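Local coordinates for DNA repair protein RAD2 (Saccharomyces cerevisiae, PDB 4Q0W) that cuts single-stranded DNA as a magnesium-dependent structure-specific endonuclease, making an incision essential to nucleotide excision repair of damage from ultraviolet light, bulky adducts and cross-links, at residues A[52-57]-A[341-346]; A[73-78]-A[152-157]. One frame throughout, in Å; residues are numbered along the deposited sequence. Where two conformers were deposited one is given.

Contact 1: residues A[52-57]-A[341-346]; sequences SHITGF and SFMKTQ
Two helices pack side by side here: 52-66, which belongs to the N-domain of the Rad2 catalytic core, and 336-347 near the C-terminal end of the chain, joined through the branched side chain of Ile54, the ring edge of Phe342 and the sulfur of Met343. Segments 52-57 and 341-346 run roughly antiparallel, their directions 146° apart and their axes 11.2 Å from each other at closest, so side chains rather than backbones do the touching. The CB of Ile54 is directed toward the other helix. Its CG2, anti to the backbone N, meets the Phe342 ring at the edge, near the ring plane, 3.7 Å from CE2. The other branch of Ile54 comes to the same end of the ring, with CD1 3.9 Å from Phe342 CZ. Phe342 reaches across because its CG stands anti to its own backbone N (chi1 -175°). Met343 runs alongside in the reverse sense, its chain folded back at two successive torsions, which puts SD 4.1 Å from Ile54 CG2. On its own helix, Gln346 lays CG over one face of the Phe342 ring, 3.6 Å above the plane. Replacing Ile54 with an alanine would probably open a gap between the helices and deprive the edge of Phe342 and the sulfur of Met343 of their shared partner. No hydrogen bond crosses between the two segments, so this joint depends on apolar fit and dispersion.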
loop_
_atom_site.group_PDB
_atom_site.type_symbol
_atom_site.label_atom_id
_atom_site.label_comp_id
_atom_site.label_asym_id
_atom_site.label_seq_id
_atom_site.Cartn_x
_atom_site.Cartn_y
_atom_site.Cartn_z
ATOM N N SER A 52 33.082 -12.620 8.638
ATOM C CA SER A 52 32.088 -12.922 7.609
ATOM C C SER A 52 32.361 -12.151 6.320
ATOM O O SER A 52 31.952 -12.575 5.234
ATOM C CB SER A 52 30.685 -12.578 8.113
ATOM O OG SER A 52 30.543 -11.175 8.266
ATOM N N HIS A 53 33.041 -11.012 6.441
ATOM C CA HIS A 53 33.437 -10.259 5.257
ATOM C C HIS A 53 34.452 -11.038 4.420
ATOM O O HIS A 53 34.460 -10.934 3.189
ATOM C CB HIS A 53 34.012 -8.904 5.650
ATOM C CG HIS A 53 35.262 -8.996 6.472
ATOM N ND1 HIS A 53 35.299 -9.605 7.707
ATOM C CD2 HIS A 53 36.518 -8.547 6.235
ATOM C CE1 HIS A 53 36.526 -9.534 8.194
ATOM N NE2 HIS A 53 37.286 -8.901 7.319
ATOM N N ILE A 54 35.309 -11.812 5.085
ATOM C CA ILE A 54 36.279 -12.641 4.376
ATOM C C ILE A 54 35.575 -13.821 3.721
ATOM O O ILE A 54 35.783 -14.097 2.541
ATOM C CB ILE A 54 37.386 -13.165 5.317
ATOM C CG1 ILE A 54 38.085 -11.997 6.013
ATOM C CG2 ILE A 54 38.400 -14.029 4.545
ATOM C CD1 ILE A 54 38.929 -11.162 5.094
ATOM N N THR A 55 34.743 -14.514 4.494
ATOM C CA THR A 55 33.977 -15.642 3.980
ATOM C C THR A 55 33.120 -15.197 2.790
ATOM O O THR A 55 33.084 -15.863 1.752
ATOM C CB THR A 55 33.060 -16.233 5.074
ATOM O OG1 THR A 55 33.862 -16.688 6.169
ATOM C CG2 THR A 55 32.250 -17.400 4.539
ATOM N N GLY A 56 32.448 -14.057 2.948
ATOM C CA GLY A 56 31.570 -13.520 1.922
ATOM C C GLY A 56 32.313 -13.182 0.646
ATOM O O GLY A 56 31.929 -13.633 -0.432
ATOM N N PHE A 57 33.371 -12.382 0.762
ATOM C CA PHE A 57 34.172 -12.030 -0.404
ATOM C C PHE A 57 34.745 -13.267 -1.086
ATOM O O PHE A 57 34.689 -13.368 -2.318
ATOM C CB PHE A 57 35.305 -11.078 -0.035
ATOM C CG PHE A 57 34.955 -9.623 -0.198
ATOM C CD1 PHE A 57 34.189 -8.969 0.759
ATOM C CD2 PHE A 57 35.411 -8.904 -1.298
ATOM C CE1 PHE A 57 33.874 -7.629 0.620
ATOM C CE2 PHE A 57 35.100 -7.561 -1.445
ATOM C CZ PHE A 57 34.326 -6.924 -0.481
ATOM N N SER A 341 47.584 -19.736 3.230
ATOM C CA SER A 341 47.955 -19.148 4.508
ATOM C C SER A 341 46.974 -18.042 4.943
ATOM O O SER A 341 46.687 -17.890 6.139
ATOM C CB SER A 341 49.403 -18.642 4.470
ATOM O OG SER A 341 49.635 -17.801 3.354
ATOM N N PHE A 342 46.439 -17.294 3.980
ATOM C CA PHE A 342 45.472 -16.236 4.298
ATOM C C PHE A 342 44.220 -16.792 4.943
ATOM O O PHE A 342 43.800 -16.317 6.000
ATOM C CB PHE A 342 45.082 -15.442 3.052
ATOM C CG PHE A 342 44.172 -14.269 3.344
ATOM C CD1 PHE A 342 44.708 -13.036 3.687
ATOM C CD2 PHE A 342 42.783 -14.406 3.287
ATOM C CE1 PHE A 342 43.880 -11.940 3.957
ATOM C CE2 PHE A 342 41.938 -13.314 3.562
ATOM C CZ PHE A 342 42.493 -12.082 3.897
ATOM N N MET A 343 43.605 -17.777 4.287
ATOM C CA MET A 343 42.394 -18.411 4.804
ATOM C C MET A 343 42.649 -19.165 6.118
ATOM O O MET A 343 41.769 -19.250 6.988
ATOM C CB MET A 343 41.791 -19.359 3.759
ATOM C CG MET A 343 41.331 -18.662 2.474
ATOM S SD MET A 343 40.117 -17.352 2.773
ATOM C CE MET A 343 38.592 -18.311 2.860
ATOM N N LYS A 344 43.852 -19.712 6.256
ATOM C CA LYS A 344 44.243 -20.395 7.490
ATOM C C LYS A 344 44.213 -19.393 8.625
ATOM O O LYS A 344 43.532 -19.583 9.633
ATOM C CB LYS A 344 45.667 -20.935 7.353
ATOM C CG LYS A 344 46.206 -21.572 8.614
ATOM C CD LYS A 344 45.628 -22.956 8.799
ATOM C CE LYS A 344 46.326 -23.682 9.948
ATOM N NZ LYS A 344 45.698 -25.009 10.197
ATOM N N THR A 345 44.945 -18.303 8.425
ATOM C CA THR A 345 45.070 -17.253 9.417
ATOM C C THR A 345 43.729 -16.604 9.764
ATOM O O THR A 345 43.426 -16.400 10.942
ATOM C CB THR A 345 46.038 -16.173 8.919
ATOM O OG1 THR A 345 47.361 -16.720 8.825
ATOM C CG2 THR A 345 46.045 -14.984 9.858
ATOM N N GLN A 346 42.932 -16.279 8.745
ATOM C CA GLN A 346 41.710 -15.488 8.940
ATOM C C GLN A 346 40.527 -16.313 9.406
ATOM O O GLN A 346 39.680 -15.820 10.163
ATOM C CB GLN A 346 41.326 -14.761 7.645
ATOM C CG GLN A 346 42.344 -13.728 7.176
ATOM C CD GLN A 346 42.427 -12.536 8.117
ATOM O OE1 GLN A 346 41.473 -12.231 8.833
ATOM N NE2 GLN A 346 43.570 -11.861 8.121
#

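Contact 2: residues A[73-78]-A[152-157]; sequences FVFDGG and KEVQEL
The aromatic part of this contact is Phe75, at the end of strand 70-75, reaching toward helix 148-160. Gln155 comes to meet it from the opposite direction and sets its amide nitrogen over one face of the ring: NE2 lies 3.5 Å above the ring plane, displaced toward the rim, and is 3.5 Å from Phe75 CD1. The amide plane stands at 78° to the ring, so the NH2 end meets the face and the two flat groups are not stacked. The extended chain beyond CG (chi2 167°) is what carries the amide this far from the helix backbone. On the way it lends an aliphatic contact as well, with Gln155 CG 3.8 Å from Phe75 CE1.

The purely apolar share falls to Val154, one residue earlier on the helix. Its CG2 lies 4.0 Å from Phe75 CE2 and nearly as close to CZ, approaching the ring obliquely. Two successive helix residues thus take different parts of one ring, the amide nitrogen over the face by CD1 and the valine methyl by CE2 and CZ, while Tyr165 of the neighbouring edge strand touches both Phe75 and Gln155.

No hydrogen bond links the two segments; the grip is van der Waals contact, probably helped by the partly positive amide hydrogens near the ring's electron cloud. Asp76 follows Phe75 directly, and its OD1 accepts a hydrogen bond from the backbone N of Ala172. Asp76 probably binds the first magnesium ion, as in related nucleases. The whole is a helix laid against the central sheet of an alpha/beta, Rossmann-like nuclease core, as in the PIN-like XPG/RAD2 family, with an acidic metal ligand just beyond the strand's C-terminal end.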
loop_
_atom_site.group_PDB
_atom_site.type_symbol
_atom_site.label_atom_id
_atom_site.label_comp_id
_atom_site.label_asym_id
_atom_site.label_seq_id
_atom_site.Cartn_x
_atom_site.Cartn_y
_atom_site.Cartn_z
ATOM N N PHE A 73 37.494 -5.091 -9.002
ATOM C CA PHE A 73 36.711 -4.667 -7.856
ATOM C C PHE A 73 36.814 -3.161 -7.669
ATOM O O PHE A 73 37.898 -2.572 -7.777
ATOM C CB PHE A 73 37.143 -5.433 -6.591
ATOM C CG PHE A 73 36.451 -6.759 -6.434
ATOM C CD1 PHE A 73 36.583 -7.746 -7.412
ATOM C CD2 PHE A 73 35.658 -7.018 -5.327
ATOM C CE1 PHE A 73 35.936 -8.980 -7.282
ATOM C CE2 PHE A 73 35.008 -8.251 -5.182
ATOM C CZ PHE A 73 35.144 -9.229 -6.164
ATOM N N VAL A 74 35.678 -2.534 -7.390
ATOM C CA VAL A 74 35.666 -1.090 -7.174
ATOM C C VAL A 74 35.107 -0.789 -5.795
ATOM O O VAL A 74 34.019 -1.273 -5.440
ATOM C CB VAL A 74 34.852 -0.349 -8.259
ATOM C CG1 VAL A 74 34.896 1.165 -8.015
ATOM C CG2 VAL A 74 35.405 -0.671 -9.635
ATOM N N PHE A 75 35.865 -0.012 -5.017
ATOM C CA PHE A 75 35.444 0.405 -3.683
ATOM C C PHE A 75 35.083 1.895 -3.649
ATOM O O PHE A 75 35.574 2.669 -4.472
ATOM C CB PHE A 75 36.553 0.102 -2.661
ATOM C CG PHE A 75 36.828 -1.374 -2.489
ATOM C CD1 PHE A 75 37.744 -2.025 -3.306
ATOM C CD2 PHE A 75 36.148 -2.111 -1.525
ATOM C CE1 PHE A 75 37.997 -3.386 -3.153
ATOM C CE2 PHE A 75 36.392 -3.478 -1.365
ATOM C CZ PHE A 75 37.313 -4.114 -2.181
ATOM N N ASP A 76 34.219 2.288 -2.709
ATOM C CA ASP A 76 33.900 3.705 -2.506
ATOM C C ASP A 76 35.104 4.461 -1.955
ATOM O O ASP A 76 35.845 3.928 -1.121
ATOM C CB ASP A 76 32.777 3.861 -1.478
ATOM C CG ASP A 76 31.399 3.773 -2.087
ATOM O OD1 ASP A 76 31.263 3.886 -3.327
ATOM O OD2 ASP A 76 30.442 3.591 -1.309
ATOM N N GLY A 77 35.295 5.695 -2.414
ATOM C CA GLY A 77 36.141 6.643 -1.706
ATOM C C GLY A 77 35.243 7.471 -0.799
ATOM O O GLY A 77 34.608 6.939 0.119
ATOM N N GLY A 78 35.134 8.763 -1.077
ATOM C CA GLY A 78 34.327 9.622 -0.231
ATOM C C GLY A 78 32.821 9.537 -0.457
ATOM O O GLY A 78 32.332 8.864 -1.376
ATOM N N LYS A 152 41.143 -3.381 4.226
ATOM C CA LYS A 152 42.496 -3.820 3.892
ATOM C C LYS A 152 42.561 -5.336 3.723
ATOM O O LYS A 152 43.271 -5.839 2.850
ATOM C CB LYS A 152 43.496 -3.357 4.956
ATOM C CG LYS A 152 43.899 -1.894 4.832
ATOM N N GLU A 153 41.814 -6.051 4.561
ATOM C CA GLU A 153 41.772 -7.510 4.526
ATOM C C GLU A 153 41.193 -8.062 3.223
ATOM O O GLU A 153 41.775 -8.962 2.604
ATOM C CB GLU A 153 40.971 -8.048 5.718
ATOM C CG GLU A 153 41.790 -8.131 7.020
ATOM C CD GLU A 153 40.921 -8.221 8.266
ATOM O OE1 GLU A 153 41.493 -8.317 9.369
ATOM O OE2 GLU A 153 39.671 -8.184 8.145
ATOM N N VAL A 154 40.041 -7.540 2.814
ATOM C CA VAL A 154 39.418 -8.032 1.592
ATOM C C VAL A 154 40.286 -7.646 0.401
ATOM O O VAL A 154 40.384 -8.392 -0.575
ATOM C CB VAL A 154 37.940 -7.561 1.428
ATOM C CG1 VAL A 154 37.099 -8.068 2.574
ATOM C CG2 VAL A 154 37.848 -6.052 1.344
ATOM N N GLN A 155 40.963 -6.506 0.491
ATOM C CA GLN A 155 41.829 -6.114 -0.611
ATOM C C GLN A 155 43.085 -6.989 -0.676
ATOM O O GLN A 155 43.604 -7.255 -1.758
ATOM C CB GLN A 155 42.171 -4.627 -0.545
ATOM C CG GLN A 155 40.965 -3.739 -0.870
ATOM C CD GLN A 155 41.192 -2.280 -0.509
ATOM O OE1 GLN A 155 42.210 -1.924 0.091
ATOM N NE2 GLN A 155 40.241 -1.429 -0.874
ATOM N N GLU A 156 43.566 -7.443 0.476
ATOM C CA GLU A 156 44.693 -8.377 0.499
ATOM C C GLU A 156 44.257 -9.694 -0.145
ATOM O O GLU A 156 44.981 -10.276 -0.945
ATOM C CB GLU A 156 45.181 -8.611 1.933
ATOM C CG GLU A 156 46.308 -9.651 2.063
ATOM C CD GLU A 156 47.574 -9.240 1.340
ATOM O OE1 GLU A 156 47.808 -8.023 1.183
ATOM O OE2 GLU A 156 48.339 -10.136 0.919
ATOM N N LEU A 157 43.060 -10.150 0.203
ATOM C CA LEU A 157 42.500 -11.348 -0.402
ATOM C C LEU A 157 42.454 -11.200 -1.917
ATOM O O LEU A 157 42.941 -12.077 -2.656
ATOM C CB LEU A 157 41.109 -11.623 0.158
ATOM C CG LEU A 157 40.364 -12.840 -0.395
ATOM C CD1 LEU A 157 41.156 -14.125 -0.168
ATOM C CD2 LEU A 157 39.000 -12.944 0.235
#

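From the N terminus, the chain enters helix 52-66, the first side of contact 1, which leads, after a short connection, into strand 70-75, the first side of contact 2. Contact 2 closes when helix 148-160 of the I-domain returns to the N-domain strand. Contact 1 closes far later, at helix 336-347 near the C-terminal end, so the loop of contact 2 is nested inside its loop. The centres lie 14 Å apart, and helix 148-160 bridges them: Glu153 OE2 is 2.6 Å from His53 NE2 in a probable hydrogen bond, while Val154 also packs on His53 and Phe57. The two contacts thus tie sheet strand 70-75, helix 148-160, helix 52-66 and helix 336-347 together.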